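Local coordinates for integron cassette protein VCH_CASS2 (Vibrio cholerae, PDB 3GK6), which probably binds cationic, drug-like ligands as a mobile integron-cassette relative of effector-binding domains, its cellular role being unknown, at residues A[69-74]-A[94-99]. Sequence-based numbering, arbitrary orientation.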
ATOM      1  N   ASP A  69      -3.050  12.551 -15.178  1.00 71.81           N
ATOM      2  CA  ASP A  69      -4.258  12.763 -14.386  1.00 77.36           C
ATOM      3  C   ASP A  69      -5.023  11.464 -14.159  1.00 67.90           C
ATOM      4  O   ASP A  69      -5.846  11.369 -13.251  1.00 65.16           O
ATOM      5  CB  ASP A  69      -5.166  13.809 -15.037  1.00 92.38           C
ATOM      6  CG  ASP A  69      -4.822  15.227 -14.611  1.00105.80           C
ATOM      7  OD1 ASP A  69      -4.033  15.387 -13.656  1.00104.25           O
ATOM      8  OD2 ASP A  69      -5.346  16.180 -15.227  1.00114.79           O
ATOM      9  N   LYS A  70      -4.742  10.463 -14.982  1.00 59.35           N
ATOM     10  CA  LYS A  70      -5.401   9.173 -14.846  1.00 57.44           C
ATOM     11  C   LYS A  70      -4.518   8.161 -14.112  1.00 50.17           C
ATOM     12  O   LYS A  70      -4.891   6.996 -13.965  1.00 49.00           O
ATOM     13  CB  LYS A  70      -5.818   8.627 -16.215  1.00 64.21           C
ATOM     14  CG  LYS A  70      -6.826   9.504 -16.942  1.00 74.69           C
ATOM     15  CD  LYS A  70      -7.550   8.741 -18.042  1.00 85.88           C
ATOM     16  CE  LYS A  70      -6.602   8.334 -19.158  1.00 92.52           C
ATOM     17  NZ  LYS A  70      -7.336   7.799 -20.339  1.00 96.37           N
ATOM     18  N   SER A  71      -3.344   8.603 -13.668  1.00 40.38           N
ATOM     19  CA  SER A  71      -2.450   7.717 -12.935  1.00 42.20           C
ATOM     20  C   SER A  71      -3.090   7.289 -11.618  1.00 32.59           C
ATOM     21  O   SER A  71      -3.616   8.112 -10.880  1.00 37.82           O
ATOM     22  CB  SER A  71      -1.107   8.400 -12.654  1.00 36.67           C
ATOM     23  OG  SER A  71      -0.377   8.610 -13.849  1.00 43.34           O
ATOM     24  N   LYS A  72      -3.048   5.994 -11.331  1.00 36.27           N
ATOM     25  CA  LYS A  72      -3.436   5.510 -10.014  1.00 32.02           C
ATOM     26  C   LYS A  72      -2.195   5.206  -9.195  1.00 31.70           C
ATOM     27  O   LYS A  72      -1.250   4.578  -9.681  1.00 30.28           O
ATOM     28  CB  LYS A  72      -4.317   4.272 -10.129  1.00 27.16           C
ATOM     29  CG  LYS A  72      -5.640   4.564 -10.826  1.00 33.80           C
ATOM     30  CD  LYS A  72      -6.569   3.364 -10.827  1.00 38.74           C
ATOM     31  CE  LYS A  72      -7.897   3.727 -11.478  1.00 46.56           C
ATOM     32  NZ  LYS A  72      -8.844   2.581 -11.445  1.00 59.10           N
ATOM     33  N   VAL A  73      -2.208   5.648  -7.943  1.00 27.32           N
ATOM     34  CA  VAL A  73      -1.039   5.523  -7.082  1.00 29.82           C
ATOM     35  C   VAL A  73      -1.297   4.555  -5.934  1.00 24.49           C
ATOM     36  O   VAL A  73      -2.367   4.570  -5.328  1.00 24.04           O
ATOM     37  CB  VAL A  73      -0.599   6.899  -6.549  1.00 26.19           C
ATOM     38  CG1 VAL A  73       0.610   6.753  -5.637  1.00 26.46           C
ATOM     39  CG2 VAL A  73      -0.274   7.823  -7.735  1.00 26.57           C
ATOM     40  N   TYR A  74      -0.307   3.714  -5.657  1.00 20.50           N
ATOM     41  CA  TYR A  74      -0.449   2.618  -4.708  1.00 21.78           C
ATOM     42  C   TYR A  74       0.758   2.515  -3.801  1.00 23.99           C
ATOM     43  O   TYR A  74       1.873   2.916  -4.173  1.00 23.78           O
ATOM     44  CB  TYR A  74      -0.535   1.280  -5.445  1.00 22.60           C
ATOM     45  CG  TYR A  74      -1.697   1.148  -6.386  1.00 23.44           C
ATOM     46  CD1 TYR A  74      -2.909   0.615  -5.948  1.00 24.81           C
ATOM     47  CD2 TYR A  74      -1.580   1.525  -7.718  1.00 23.43           C
ATOM     48  CE1 TYR A  74      -3.978   0.474  -6.826  1.00 23.26           C
ATOM     49  CE2 TYR A  74      -2.642   1.388  -8.603  1.00 23.51           C
ATOM     50  CZ  TYR A  74      -3.836   0.871  -8.145  1.00 29.82           C
ATOM     51  OH  TYR A  74      -4.891   0.739  -9.015  1.00 33.30           O
ATOM     52  N   SER A  94       2.874   3.291  -9.349  1.00 30.86           N
ATOM     53  CA  SER A  94       1.714   3.728 -10.102  1.00 27.98           C
ATOM     54  C   SER A  94       1.557   2.872 -11.351  1.00 32.01           C
ATOM     55  O   SER A  94       2.518   2.294 -11.864  1.00 32.45           O
ATOM     56  CB  SER A  94       1.846   5.211 -10.486  1.00 35.52           C
ATOM     57  OG  SER A  94       0.751   5.654 -11.273  1.00 35.22           O
ATOM     58  N   ASP A  95       0.336   2.791 -11.838  1.00 31.60           N
ATOM     59  CA  ASP A  95       0.060   1.918 -12.961  1.00 36.24           C
ATOM     60  C   ASP A  95       0.626   2.445 -14.286  1.00 44.40           C
ATOM     61  O   ASP A  95       0.922   1.661 -15.188  1.00 48.83           O
ATOM     62  CB  ASP A  95      -1.436   1.593 -13.048  1.00 38.51           C
ATOM     63  CG  ASP A  95      -2.317   2.829 -13.145  1.00 43.13           C
ATOM     64  OD1 ASP A  95      -1.823   3.969 -13.008  1.00 36.97           O
ATOM     65  OD2 ASP A  95      -3.536   2.646 -13.361  1.00 52.42           O
ATOM     66  N   THR A  96       0.816   3.758 -14.392  1.00 38.11           N
ATOM     67  CA  THR A  96       1.242   4.348 -15.662  1.00 47.06           C
ATOM     68  C   THR A  96       2.760   4.478 -15.805  1.00 54.92           C
ATOM     69  O   THR A  96       3.265   4.690 -16.901  1.00 59.38           O
ATOM     70  CB  THR A  96       0.600   5.728 -15.908  1.00 45.11           C
ATOM     71  OG1 THR A  96       1.052   6.655 -14.914  1.00 41.22           O
ATOM     72  CG2 THR A  96      -0.923   5.629 -15.873  1.00 44.17           C
ATOM     73  N   LEU A  97       3.486   4.361 -14.702  1.00 44.79           N
ATOM     74  CA  LEU A  97       4.940   4.382 -14.772  1.00 46.34           C
ATOM     75  C   LEU A  97       5.440   3.106 -15.433  1.00 42.55           C
ATOM     76  O   LEU A  97       4.727   2.108 -15.473  1.00 44.93           O
ATOM     77  CB  LEU A  97       5.536   4.529 -13.373  1.00 42.97           C
ATOM     78  CG  LEU A  97       5.216   5.862 -12.704  1.00 41.51           C
ATOM     79  CD1 LEU A  97       5.608   5.817 -11.235  1.00 34.57           C
ATOM     80  CD2 LEU A  97       5.920   7.021 -13.426  1.00 44.68           C
ATOM     81  N   SER A  98       6.657   3.154 -15.970  1.00 46.47           N
ATOM     82  CA  SER A  98       7.313   1.978 -16.537  1.00 58.03           C
ATOM     83  C   SER A  98       8.796   1.998 -16.162  1.00 57.46           C
ATOM     84  O   SER A  98       9.384   3.070 -16.033  1.00 57.23           O
ATOM     85  CB  SER A  98       7.130   1.923 -18.063  1.00 59.53           C
ATOM     86  OG  SER A  98       7.470   3.153 -18.677  1.00 58.18           O
ATOM     87  N   PRO A  99       9.402   0.812 -15.979  1.00 60.48           N
ATOM     88  CA  PRO A  99      10.773   0.704 -15.460  1.00 68.34           C
ATOM     89  C   PRO A  99      11.828   1.344 -16.366  1.00 83.20           C
ATOM     90  O   PRO A  99      13.024   1.186 -16.118  1.00 88.43           O
ATOM     91  CB  PRO A  99      11.003  -0.812 -15.369  1.00 69.12           C
ATOM     92  CG  PRO A  99       9.652  -1.427 -15.424  1.00 62.48           C
ATOM     93  CD  PRO A  99       8.809  -0.508 -16.249  1.00 61.50           C
TER
HETATM   94  O   HOH W   1      -4.186  -0.058 -11.752  1.00 44.64           O
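Val73 and Ser94 form an antiparallel non-hydrogen-bonded pair, CA to CA 4.5 Å, at the start of strand 73-78 and the end of its neighbour 88-94 in the closed six-stranded antiparallel barrel. Beyond this pair the ladder is carried on partly by side chains. Hydrogen bonding centres on Lys72 O, which takes one backbone donor, Asp95 N at 3.2 Å, in the carbonyl plane, and one side-chain hydroxyl, Ser94 OG at 2.8 Å, 54° out of that plane. The same residue is also held through its amide, since Lys72 N donates to Asp95 OD1 over 2.9 Å, nearly straight at 165° but meeting the carboxylate from above its plane. With chi1 at 57°, Asp95 CG sits between its own N and carbonyl carbon, which brings OD1 to the Lys72 amide. The Lys72 side chain runs past the carboxylate, with Lys72 CB 3.7 Å from Asp95 OD2, whereas Lys72 NZ stays 5.6 Å from Asp95 OD2, too far for a salt bridge. A water links Asp95 OD2 to Tyr74 OH, whose ring stacks on Phe30. Among hydroxyls, Ser71 OG also bonds Thr68 N and lies just 2.6 Å from Thr96 OG1, a hydrogen bond in which either could donate.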